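Local coordinates for putative enoyl-CoA hydratase/isomerase (Mycobacterium abscessus, PDB 3RSI), which probably acts on the acyl chain of a coenzyme A thioester, as a hydratase (hydro-lyase) or isomerase of the crotonase family, at the interface of chains A and B. Coordinates in Å, arbitrary orientation; residue numbers count along the deposited sequence, not the author numbering. Chains: chain A/B, Putative enoyl-CoA hydratase/isomerase.

The four contacts are patches of one A–B interface in a deposited assembly of three copies, an arrangement in keeping with the trimers common among crotonase-family proteins. Contacts 1 and 3 are neighbours, their C-alpha centres about 10 Å apart, and share B:Val140 of the 3-10 helix 138-142. Contact 2 lies about 21 Å from contact 1 and 18 Å from contact 3, to which helix 227-242 of chain A also contributes. Contact 4 is about 17 Å from contact 1, and both use helix 160-169 of chain B, at opposite ends. Chain A thus meets B along a broad front, mostly between residues 140 and 169.

Contact 1: the interface of chains A and B. Residues chain A 200, 203-204, 207; chain B 140-141, 168-169, 171.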
loop_
_atom_site.group_PDB
_atom_site.type_symbol
_atom_site.label_atom_id
_atom_site.label_comp_id
_atom_site.label_asym_id
_atom_site.label_seq_id
_atom_site.Cartn_x
_atom_site.Cartn_y
_atom_site.Cartn_z
ATOM N N LEU A 200 13.482 -20.389 -0.432
ATOM C CA LEU A 200 12.546 -19.715 0.466
ATOM C C LEU A 200 11.650 -20.754 1.151
ATOM O O LEU A 200 11.396 -20.659 2.349
ATOM C CB LEU A 200 11.692 -18.694 -0.297
ATOM C CG LEU A 200 12.419 -17.437 -0.783
ATOM C CD1 LEU A 200 11.659 -16.679 -1.929
ATOM C CD2 LEU A 200 12.706 -16.508 0.379
ATOM N N ARG A 203 13.432 -22.416 4.089
ATOM C CA ARG A 203 13.392 -21.567 5.283
ATOM C C ARG A 203 12.032 -21.659 5.990
ATOM O O ARG A 203 11.972 -21.764 7.231
ATOM C CB ARG A 203 13.730 -20.115 4.911
ATOM C CG ARG A 203 13.713 -19.099 6.045
ATOM C CD ARG A 203 14.795 -19.351 7.097
ATOM N NE ARG A 203 14.285 -20.163 8.207
ATOM C CZ ARG A 203 14.962 -20.427 9.320
ATOM N NH1 ARG A 203 16.193 -19.967 9.492
ATOM N NH2 ARG A 203 14.395 -21.153 10.271
ATOM N N ILE A 204 10.952 -21.652 5.217
ATOM C CA ILE A 204 9.612 -21.738 5.769
ATOM C C ILE A 204 9.369 -23.079 6.455
ATOM O O ILE A 204 8.840 -23.122 7.570
ATOM C CB ILE A 204 8.526 -21.471 4.672
ATOM C CG1 ILE A 204 8.596 -20.007 4.222
ATOM C CG2 ILE A 204 7.112 -21.790 5.208
ATOM C CD1 ILE A 204 7.825 -19.694 2.954
ATOM N N ASN A 207 10.537 -23.375 9.915
ATOM C CA ASN A 207 9.809 -22.581 10.896
ATOM C C ASN A 207 8.661 -23.368 11.552
ATOM O O ASN A 207 8.223 -24.423 11.052
ATOM C CB ASN A 207 9.244 -21.312 10.234
ATOM C CG ASN A 207 10.339 -20.391 9.713
ATOM O OD1 ASN A 207 11.480 -20.469 10.166
ATOM N ND2 ASN A 207 9.995 -19.517 8.746
ATOM N N VAL B 140 8.557 -16.495 13.854
ATOM C CA VAL B 140 8.204 -17.847 13.371
ATOM C C VAL B 140 9.348 -18.850 13.384
ATOM O O VAL B 140 9.107 -20.047 13.541
ATOM C CB VAL B 140 7.512 -17.850 11.974
ATOM C CG1 VAL B 140 6.138 -17.112 12.061
ATOM C CG2 VAL B 140 8.421 -17.279 10.856
ATOM N N GLN B 141 10.584 -18.364 13.266
ATOM C CA GLN B 141 11.772 -19.222 13.346
ATOM C C GLN B 141 11.936 -19.874 14.740
ATOM O O GLN B 141 12.603 -20.902 14.865
ATOM C CB GLN B 141 13.039 -18.430 12.961
ATOM C CG GLN B 141 12.911 -17.680 11.611
ATOM C CD GLN B 141 14.220 -17.125 11.087
ATOM O OE1 GLN B 141 15.207 -17.023 11.812
ATOM N NE2 GLN B 141 14.223 -16.749 9.823
ATOM N N LEU B 168 6.229 -14.727 7.402
ATOM C CA LEU B 168 6.234 -16.175 7.214
ATOM C C LEU B 168 7.652 -16.773 7.118
ATOM O O LEU B 168 7.835 -17.910 7.526
ATOM C CB LEU B 168 5.384 -16.572 6.004
ATOM C CG LEU B 168 3.934 -16.080 6.007
ATOM C CD1 LEU B 168 3.234 -16.595 4.758
ATOM C CD2 LEU B 168 3.155 -16.475 7.303
ATOM N N THR B 169 8.642 -16.048 6.581
ATOM C CA THR B 169 10.021 -16.566 6.550
ATOM C C THR B 169 10.803 -16.176 7.807
ATOM O O THR B 169 11.675 -16.917 8.267
ATOM C CB THR B 169 10.826 -16.093 5.300
ATOM O OG1 THR B 169 11.107 -14.699 5.402
ATOM C CG2 THR B 169 10.077 -16.385 4.004
ATOM N N GLU B 171 12.790 -13.682 7.857
ATOM C CA GLU B 171 14.079 -13.169 7.406
ATOM C C GLU B 171 14.082 -11.632 7.304
ATOM O O GLU B 171 13.079 -11.026 6.872
ATOM C CB GLU B 171 14.460 -13.804 6.067
ATOM C CG GLU B 171 14.829 -15.281 6.207
ATOM C CD GLU B 171 16.170 -15.446 6.899
ATOM O OE1 GLU B 171 17.191 -15.073 6.281
ATOM O OE2 GLU B 171 16.203 -15.896 8.059
#
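The end of helix 193-205 of chain A and the residues just after it meet the C-terminal end of helix 160-169 and the 3-10 helix 138-142 of chain B. A:Asn207 carries the polar contact: its CG stands anti to the carbonyl carbon (chi1 -63°), and the amide ND2 gives one bond to B:Leu168 O (3.0 Å), on a lone pair in the carbonyl plane, and another to B:Thr169 O (3.1 Å) from above that carbonyl's plane. B:Thr169 O also accepts, on a lone pair, a nearly straight bond from B:Gln141 NE2 at 3.0 Å. The same NE2 reaches the anti lone pair of B:Glu171 OE2 (2.8 Å), so the amide of B:Gln141 is held flat from its own side. Over it lies the guanidinium of A:Arg203, whose chain bends at chi2 and chi3; the planes are 11° apart and stacked, NE2 beneath the guanidinium rim. The guanidinium is turned back to A:Asn207 OD1, which receives A:Arg203 NH2 at 3.0 Å, so the A:Asn207 amide is held at both oxygen and nitrogen. A:Ile204 CG1 packs obliquely on the methyl of B:Thr169, CG2, at 3.9 Å. The patch sits where helix 193-205 of A and helix 160-169 of B both end, with helix 209-222 of A starting just beyond A:Asn207.

Contact 2: the interface of chains A and B. Residues chain A 227, 231, 234; chain B 97-98, 148-149, 153.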
loop_
_atom_site.group_PDB
_atom_site.type_symbol
_atom_site.label_atom_id
_atom_site.label_comp_id
_atom_site.label_asym_id
_atom_site.label_seq_id
_atom_site.Cartn_x
_atom_site.Cartn_y
_atom_site.Cartn_z
ATOM N N GLU A 227 -9.129 -1.272 13.357
ATOM C CA GLU A 227 -7.933 -1.800 14.022
ATOM C C GLU A 227 -8.278 -2.514 15.363
ATOM O O GLU A 227 -7.698 -3.536 15.654
ATOM C CB GLU A 227 -6.784 -0.743 14.110
ATOM C CG GLU A 227 -5.890 -0.884 15.407
ATOM C CD GLU A 227 -4.425 -0.525 15.323
ATOM O OE1 GLU A 227 -3.732 -0.451 14.252
ATOM O OE2 GLU A 227 -3.930 -0.352 16.441
ATOM N N ARG A 231 -7.107 -6.325 15.659
ATOM C CA ARG A 231 -6.222 -6.753 16.748
ATOM C C ARG A 231 -6.843 -7.852 17.620
ATOM O O ARG A 231 -6.113 -8.683 18.160
ATOM C CB ARG A 231 -5.793 -5.557 17.617
ATOM C CG ARG A 231 -4.723 -4.732 16.980
ATOM C CD ARG A 231 -4.136 -3.719 17.943
ATOM N NE ARG A 231 -5.066 -2.623 18.176
ATOM C CZ ARG A 231 -5.790 -2.448 19.276
ATOM N NH1 ARG A 231 -6.604 -1.406 19.358
ATOM N NH2 ARG A 231 -5.681 -3.267 20.295
ATOM N N GLU A 234 -6.199 -10.923 15.646
ATOM C CA GLU A 234 -4.775 -11.236 15.831
ATOM C C GLU A 234 -4.473 -11.891 17.193
ATOM O O GLU A 234 -3.725 -12.868 17.275
ATOM C CB GLU A 234 -3.962 -9.951 15.671
ATOM C CG GLU A 234 -2.485 -10.077 15.865
ATOM C CD GLU A 234 -1.776 -8.751 15.669
ATOM O OE1 GLU A 234 -1.926 -7.856 16.533
ATOM O OE2 GLU A 234 -1.068 -8.596 14.646
ATOM N N LEU B 97 0.463 -0.841 21.112
ATOM C CA LEU B 97 -0.416 -1.830 20.544
ATOM C C LEU B 97 -1.873 -1.357 20.676
ATOM O O LEU B 97 -2.631 -1.368 19.719
ATOM C CB LEU B 97 -0.207 -3.165 21.246
ATOM C CG LEU B 97 -0.874 -4.391 20.624
ATOM C CD1 LEU B 97 -0.689 -4.382 19.121
ATOM C CD2 LEU B 97 -0.324 -5.687 21.257
ATOM N N SER B 98 -2.260 -0.963 21.875
ATOM C CA SER B 98 -3.586 -0.408 22.107
ATOM C C SER B 98 -3.575 1.105 22.236
ATOM O O SER B 98 -4.594 1.696 22.551
ATOM C CB SER B 98 -4.178 -1.001 23.384
ATOM O OG SER B 98 -3.429 -0.592 24.517
ATOM N N ALA B 148 2.323 -8.403 18.204
ATOM C CA ALA B 148 2.226 -7.037 18.730
ATOM C C ALA B 148 1.828 -6.063 17.608
ATOM O O ALA B 148 2.404 -4.978 17.461
ATOM C CB ALA B 148 3.531 -6.622 19.405
ATOM N N GLY B 149 0.848 -6.470 16.808
ATOM C CA GLY B 149 0.274 -5.613 15.773
ATOM C C GLY B 149 0.742 -5.842 14.343
ATOM O O GLY B 149 0.106 -5.334 13.416
ATOM N N ARG B 153 -0.994 -4.922 10.824
ATOM C CA ARG B 153 -0.514 -3.643 10.298
ATOM C C ARG B 153 0.431 -3.703 9.113
ATOM O O ARG B 153 0.362 -2.842 8.252
ATOM C CB ARG B 153 0.186 -2.836 11.386
ATOM C CG ARG B 153 -0.731 -2.342 12.457
ATOM C CD ARG B 153 0.038 -2.069 13.714
ATOM N NE ARG B 153 -0.798 -1.478 14.740
ATOM C CZ ARG B 153 -0.408 -1.294 15.990
ATOM N NH1 ARG B 153 0.792 -1.697 16.372
ATOM N NH2 ARG B 153 -1.232 -0.729 16.867
#
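A:Glu227 has an intermediate first torsion (chi1 147°) and a bend at chi2, which carry its carboxylate from the start of helix 227-242 toward chain B, while B:Arg153, CG anti to the carbonyl carbon (chi1 -68°), runs extended from CG to NE to meet it. The guanidinium grips the carboxylate side-on. B:Arg153 NE donates to A:Glu227 OE1 at 3.1 Å, almost straight and in the guanidinium plane, although OE1 is met from above the carboxylate plane. B:Arg153 NH2 forms the salt bridge to A:Glu227 OE2 at 2.8 Å, on the syn lone pair. The two planes remain 37° apart, so the paired grip is twisted. OE2 has a second donor within its own helix: A:Arg231, bent at chi3, brings NE to A:Glu227 OE2 at 3.1 Å, from above the carboxylate plane. Two arginines on one carboxylate would be expected to favour its charged form. A:Arg231 also lays a guanidinium face over the carbonyl of B:Leu97, whose O lies 3.1 Å above the plane toward the rim; the NE hydrogen is not directed at this oxygen, so this is a face contact. A:Arg231 CD touches B:Leu97 CD1 at 3.7 Å, the two side chains running antiparallel. Extended A:Glu234 sets its carboxylate against B:Gly149, CD to CA 3.7 Å. The patch ties helix 227-242 to chain B by a charge pair and polar side chains against the partner's backbone, and probably helps hold the subunits together.

Contact 3: the interface of chains A and B. Residues chain A 208, 211-212, 215, 241, 244, 246-247, 262; chain B 140, 142-145.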
loop_
_atom_site.group_PDB
_atom_site.type_symbol
_atom_site.label_atom_id
_atom_site.label_comp_id
_atom_site.label_asym_id
_atom_site.label_seq_id
_atom_site.Cartn_x
_atom_site.Cartn_y
_atom_site.Cartn_z
ATOM N N GLY A 208 8.155 -22.817 12.645
ATOM C CA GLY A 208 7.064 -23.442 13.401
ATOM C C GLY A 208 5.811 -23.506 12.562
ATOM O O GLY A 208 5.297 -22.448 12.155
ATOM N N ALA A 211 2.785 -21.801 14.107
ATOM C CA ALA A 211 3.085 -20.361 14.040
ATOM C C ALA A 211 2.918 -19.785 12.617
ATOM O O ALA A 211 2.308 -18.731 12.434
ATOM C CB ALA A 211 4.492 -20.093 14.571
ATOM N N VAL A 212 3.416 -20.496 11.614
ATOM C CA VAL A 212 3.294 -20.040 10.220
ATOM C C VAL A 212 1.829 -20.039 9.760
ATOM O O VAL A 212 1.346 -19.062 9.168
ATOM C CB VAL A 212 4.189 -20.887 9.257
ATOM C CG1 VAL A 212 3.832 -20.607 7.769
ATOM C CG2 VAL A 212 5.676 -20.627 9.528
ATOM N N ALA A 215 -0.115 -17.295 11.726
ATOM C CA ALA A 215 0.382 -16.004 11.249
ATOM C C ALA A 215 -0.294 -15.661 9.938
ATOM O O ALA A 215 -0.865 -14.576 9.794
ATOM C CB ALA A 215 1.918 -16.012 11.078
ATOM N N VAL A 241 -0.515 -20.060 19.724
ATOM C CA VAL A 241 0.906 -20.109 19.369
ATOM C C VAL A 241 1.744 -19.911 20.613
ATOM O O VAL A 241 2.681 -20.685 20.861
ATOM C CB VAL A 241 1.281 -19.062 18.320
ATOM C CG1 VAL A 241 2.804 -19.070 18.081
ATOM C CG2 VAL A 241 0.501 -19.305 17.030
ATOM N N SER A 244 1.899 -22.959 22.855
ATOM C CA SER A 244 2.197 -24.229 22.165
ATOM C C SER A 244 3.500 -24.919 22.618
ATOM O O SER A 244 4.424 -24.287 23.124
ATOM C CB SER A 244 2.258 -24.022 20.651
ATOM O OG SER A 244 3.342 -23.201 20.296
ATOM N N ASP A 246 5.530 -26.133 20.444
ATOM C CA ASP A 246 6.506 -25.578 19.485
ATOM C C ASP A 246 7.195 -24.314 19.980
ATOM O O ASP A 246 8.382 -24.148 19.772
ATOM C CB ASP A 246 5.846 -25.333 18.113
ATOM C CG ASP A 246 5.863 -26.581 17.220
ATOM O OD1 ASP A 246 6.307 -27.663 17.675
ATOM O OD2 ASP A 246 5.449 -26.474 16.050
ATOM N N ALA A 247 6.454 -23.435 20.645
ATOM C CA ALA A 247 7.032 -22.213 21.221
ATOM C C ALA A 247 8.074 -22.555 22.277
ATOM O O ALA A 247 9.142 -21.963 22.306
ATOM C CB ALA A 247 5.939 -21.324 21.828
ATOM N N PHE A 262 10.252 -28.966 15.295
ATOM C CA PHE A 262 8.874 -28.583 15.536
ATOM C C PHE A 262 7.929 -29.701 15.136
ATOM O O PHE A 262 8.254 -30.493 14.261
ATOM C CB PHE A 262 8.506 -27.345 14.724
ATOM C CG PHE A 262 9.278 -26.113 15.091
ATOM C CD1 PHE A 262 9.179 -25.564 16.357
ATOM C CD2 PHE A 262 10.063 -25.461 14.145
ATOM C CE1 PHE A 262 9.877 -24.399 16.691
ATOM C CE2 PHE A 262 10.768 -24.303 14.483
ATOM C CZ PHE A 262 10.668 -23.773 15.750
ATOM N N VAL B 140 8.557 -16.495 13.854
ATOM C CA VAL B 140 8.204 -17.847 13.371
ATOM C C VAL B 140 9.348 -18.850 13.384
ATOM O O VAL B 140 9.107 -20.047 13.541
ATOM C CB VAL B 140 7.512 -17.850 11.974
ATOM C CG1 VAL B 140 6.138 -17.112 12.061
ATOM C CG2 VAL B 140 8.421 -17.279 10.856
ATOM N N ARG B 142 11.332 -19.271 15.770
ATOM C CA ARG B 142 11.333 -19.823 17.113
ATOM C C ARG B 142 9.938 -20.285 17.535
ATOM O O ARG B 142 9.680 -20.483 18.718
ATOM C CB ARG B 142 11.858 -18.796 18.129
ATOM N N GLY B 143 9.043 -20.487 16.586
ATOM C CA GLY B 143 7.723 -21.020 16.921
ATOM C C GLY B 143 6.826 -20.005 17.618
ATOM O O GLY B 143 5.891 -20.387 18.315
ATOM N N LEU B 144 7.113 -18.718 17.411
ATOM C CA LEU B 144 6.274 -17.613 17.895
ATOM C C LEU B 144 5.696 -16.860 16.705
ATOM O O LEU B 144 6.075 -17.130 15.564
ATOM C CB LEU B 144 7.105 -16.644 18.753
ATOM C CG LEU B 144 7.631 -17.163 20.101
ATOM C CD1 LEU B 144 8.605 -16.152 20.759
ATOM C CD2 LEU B 144 6.469 -17.469 21.037
ATOM N N VAL B 145 4.796 -15.905 16.970
ATOM C CA VAL B 145 4.350 -14.979 15.934
ATOM C C VAL B 145 4.543 -13.520 16.357
ATOM O O VAL B 145 4.537 -13.216 17.540
ATOM C CB VAL B 145 2.882 -15.235 15.546
ATOM C CG1 VAL B 145 2.731 -16.614 14.819
ATOM C CG2 VAL B 145 1.961 -15.081 16.751
HETATM O O HOH W 1 3.925 -22.495 17.631
HETATM O O HOH W 2 9.732 -19.823 21.343
#
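This is a mainly apolar subunit interface in which the backbone of one chain fits among the helices of its neighbour, and it probably helps hold the assembly together. B:Gly143, with a positive phi (73°), lets the chain turn after the 3-10 helix 138-142 and enter between A:Val241, A:Ala247 and A:Phe262. A:Val241 directs CG1 (anti to the backbone N, chi1 175°) at B:Leu144 CA, 3.8 Å away, and both its methyls border B:Val145 CG1. B:Val145 CG1, anti to the carbonyl carbon, lies over helix 209-222 and meets A:Ala215 CB at 3.9 Å as well as the backbone of A:Ala211. The small side chains of A:Ala211 and A:Ala215 probably allow this close approach. At the other flank A:Ala247 CB touches the branch tip B:Leu144 CD2 at 4.0 Å, and A:Phe262 brings the rim carbon CE1 up to B:Gly143 CA at 4.0 Å while one ring face covers A:Gly208 CA. A direct hydrogen bond joins A:Gly208 N to B:Val140 O (3.1 Å), nearly straight at 173° and in the carbonyl plane. Water 1 links A:Ser244 OG to B:Gly143 O, 3.0 Å from the water. That hydroxyl itself donates to A:Val241 O (2.7 Å) and accepts from A:Ala247 N, which fixes its place. Chain A gathers the start of helix 209-222, the end of helix 227-242 and the start of helix 245-256 around the B:Gly143 turn, with A:Phe262, beyond the last helix, at the flank.

Contact 4: the interface of chains A and B. Residues chain A 127, 157, 181-185; chain B 159-161, 165, 181.
From strand 126-130 the side chain of A:Arg127 runs extended, CG anti to the carbonyl carbon (chi1 -60°), along B:Thr161 at the start of helix 160-169. CB, CG and CD pass along the hydroxyl OG1 of B:Thr161, A:Arg127 CD nearest at 3.4 Å and also 3.7 Å from B:Thr161 CB, and NE continues beside the same residue, so that CB of B:Thr161 sits over one guanidinium face, toward the rim. At the tip the contacts turn to its own chain. NH1 gives a straight bond to A:Leu183 O (3.0 Å) on a lone pair, and NH1 and NH2 both hold A:Gln157 OE1, NH2 at 2.7 Å; all these acceptors lie in the guanidinium plane, which should resist rotation of the group. NH2 also borders the B:Tyr160 ring near CD2. The grip on OE1 positions the A:Gln157 amide, which stacks on that ring with planes 8° apart, NE2 lying over its rim; the two side chains run side by side, A:Gln157 CG to B:Tyr160 CB 3.7 Å. A:Gly182 CA packs against B:Pro159 CB at 3.7 Å and against the B:Phe181 ring. Polar bridging across the patch runs through water. Water 4 joins A:Arg127 N to B:Thr161 OG1 and B:Glu165 OE1, while water 3, touching A:Gln157 O and A:Gly182 O (2.6 Å), takes up B:Thr161 N at 3.0 Å.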
loop_
_atom_site.group_PDB
_atom_site.type_symbol
_atom_site.label_atom_id
_atom_site.label_comp_id
_atom_site.label_asym_id
_atom_site.label_seq_id
_atom_site.Cartn_x
_atom_site.Cartn_y
_atom_site.Cartn_z
ATOM N N ARG A 127 6.696 -14.113 -3.676
ATOM C CA ARG A 127 6.703 -14.009 -5.144
ATOM C C ARG A 127 8.088 -13.723 -5.711
ATOM O O ARG A 127 8.670 -12.670 -5.457
ATOM C CB ARG A 127 5.712 -12.926 -5.592
ATOM C CG ARG A 127 4.255 -13.213 -5.154
ATOM C CD ARG A 127 3.377 -11.991 -5.264
ATOM N NE ARG A 127 2.146 -12.133 -4.483
ATOM C CZ ARG A 127 1.253 -11.162 -4.305
ATOM N NH1 ARG A 127 1.459 -9.952 -4.822
ATOM N NH2 ARG A 127 0.164 -11.387 -3.580
ATOM N N GLN A 157 -2.454 -4.307 -2.553
ATOM C CA GLN A 157 -1.136 -4.956 -2.525
ATOM C C GLN A 157 -0.021 -4.151 -3.165
ATOM O O GLN A 157 1.153 -4.384 -2.840
ATOM C CB GLN A 157 -1.204 -6.322 -3.235
ATOM C CG GLN A 157 -2.283 -7.220 -2.656
ATOM C CD GLN A 157 -2.140 -8.681 -3.044
ATOM O OE1 GLN A 157 -1.229 -9.079 -3.790
ATOM N NE2 GLN A 157 -3.071 -9.497 -2.548
ATOM N N PHE A 181 7.088 -1.700 -7.834
ATOM C CA PHE A 181 5.773 -1.451 -7.253
ATOM C C PHE A 181 5.329 -2.494 -6.245
ATOM O O PHE A 181 4.200 -2.424 -5.762
ATOM C CB PHE A 181 4.737 -1.238 -8.362
ATOM C CG PHE A 181 4.943 0.061 -9.116
ATOM C CD1 PHE A 181 4.542 1.255 -8.562
ATOM C CD2 PHE A 181 5.562 0.082 -10.358
ATOM C CE1 PHE A 181 4.746 2.473 -9.234
ATOM C CE2 PHE A 181 5.766 1.273 -11.024
ATOM C CZ PHE A 181 5.351 2.480 -10.454
ATOM N N GLY A 182 6.227 -3.405 -5.866
ATOM C CA GLY A 182 5.946 -4.389 -4.813
ATOM C C GLY A 182 4.971 -5.489 -5.206
ATOM O O GLY A 182 4.407 -6.169 -4.339
ATOM N N LEU A 183 4.745 -5.681 -6.502
ATOM C CA LEU A 183 3.911 -6.802 -6.931
ATOM C C LEU A 183 4.611 -8.147 -6.652
ATOM O O LEU A 183 3.953 -9.154 -6.345
ATOM C CB LEU A 183 3.572 -6.711 -8.419
ATOM C CG LEU A 183 2.567 -7.758 -8.936
ATOM C CD1 LEU A 183 1.250 -7.696 -8.177
ATOM C CD2 LEU A 183 2.331 -7.575 -10.463
ATOM N N VAL A 184 5.939 -8.148 -6.774
ATOM C CA VAL A 184 6.749 -9.308 -6.444
ATOM C C VAL A 184 7.838 -8.906 -5.436
ATOM O O VAL A 184 8.173 -7.715 -5.279
ATOM C CB VAL A 184 7.375 -9.933 -7.714
ATOM C CG1 VAL A 184 6.252 -10.272 -8.736
ATOM C CG2 VAL A 184 8.393 -8.981 -8.348
ATOM N N GLY A 185 8.372 -9.903 -4.748
ATOM C CA GLY A 185 9.358 -9.684 -3.719
ATOM C C GLY A 185 10.802 -9.848 -4.125
ATOM O O GLY A 185 11.690 -9.401 -3.404
ATOM N N PRO B 159 4.115 -3.223 0.680
ATOM C CA PRO B 159 3.446 -4.159 -0.217
ATOM C C PRO B 159 3.221 -5.542 0.392
ATOM O O PRO B 159 4.129 -6.132 0.990
ATOM C CB PRO B 159 4.366 -4.203 -1.430
ATOM C CG PRO B 159 4.928 -2.806 -1.473
ATOM C CD PRO B 159 5.153 -2.450 -0.028
ATOM N N TYR B 160 1.979 -5.997 0.252
ATOM C CA TYR B 160 1.492 -7.267 0.767
ATOM C C TYR B 160 2.489 -8.396 0.660
ATOM O O TYR B 160 2.730 -9.084 1.638
ATOM C CB TYR B 160 0.257 -7.633 -0.032
ATOM C CG TYR B 160 -0.480 -8.870 0.390
ATOM C CD1 TYR B 160 -1.494 -8.802 1.353
ATOM C CD2 TYR B 160 -0.235 -10.089 -0.219
ATOM C CE1 TYR B 160 -2.219 -9.938 1.711
ATOM C CE2 TYR B 160 -0.954 -11.223 0.124
ATOM C CZ TYR B 160 -1.949 -11.138 1.095
ATOM O OH TYR B 160 -2.665 -12.268 1.450
ATOM N N THR B 161 3.058 -8.616 -0.526
ATOM C CA THR B 161 3.945 -9.782 -0.683
ATOM C C THR B 161 5.189 -9.712 0.189
ATOM O O THR B 161 5.643 -10.744 0.681
ATOM C CB THR B 161 4.298 -10.101 -2.159
ATOM O OG1 THR B 161 4.898 -11.404 -2.227
ATOM C CG2 THR B 161 5.226 -9.048 -2.780
ATOM N N GLU B 165 6.127 -12.155 3.261
ATOM C CA GLU B 165 7.423 -12.792 3.239
ATOM C C GLU B 165 8.166 -12.587 4.557
ATOM O O GLU B 165 8.705 -13.540 5.116
ATOM C CB GLU B 165 8.273 -12.280 2.076
ATOM C CG GLU B 165 9.632 -12.943 2.016
ATOM C CD GLU B 165 10.413 -12.629 0.782
ATOM O OE1 GLU B 165 9.945 -11.818 -0.054
ATOM O OE2 GLU B 165 11.519 -13.187 0.665
ATOM N N PHE B 181 10.630 -0.888 -0.297
ATOM C CA PHE B 181 9.255 -1.299 -0.011
ATOM C C PHE B 181 8.488 -0.314 0.887
ATOM O O PHE B 181 7.350 -0.576 1.259
ATOM C CB PHE B 181 9.263 -2.707 0.581
ATOM C CG PHE B 181 9.581 -3.767 -0.425
ATOM C CD1 PHE B 181 8.607 -4.217 -1.279
ATOM C CD2 PHE B 181 10.866 -4.285 -0.538
ATOM C CE1 PHE B 181 8.893 -5.201 -2.237
ATOM C CE2 PHE B 181 11.159 -5.258 -1.469
ATOM C CZ PHE B 181 10.180 -5.713 -2.328
HETATM O O HOH W 3 2.372 -7.063 -2.970
HETATM O O HOH W 4 7.615 -11.855 -1.847
#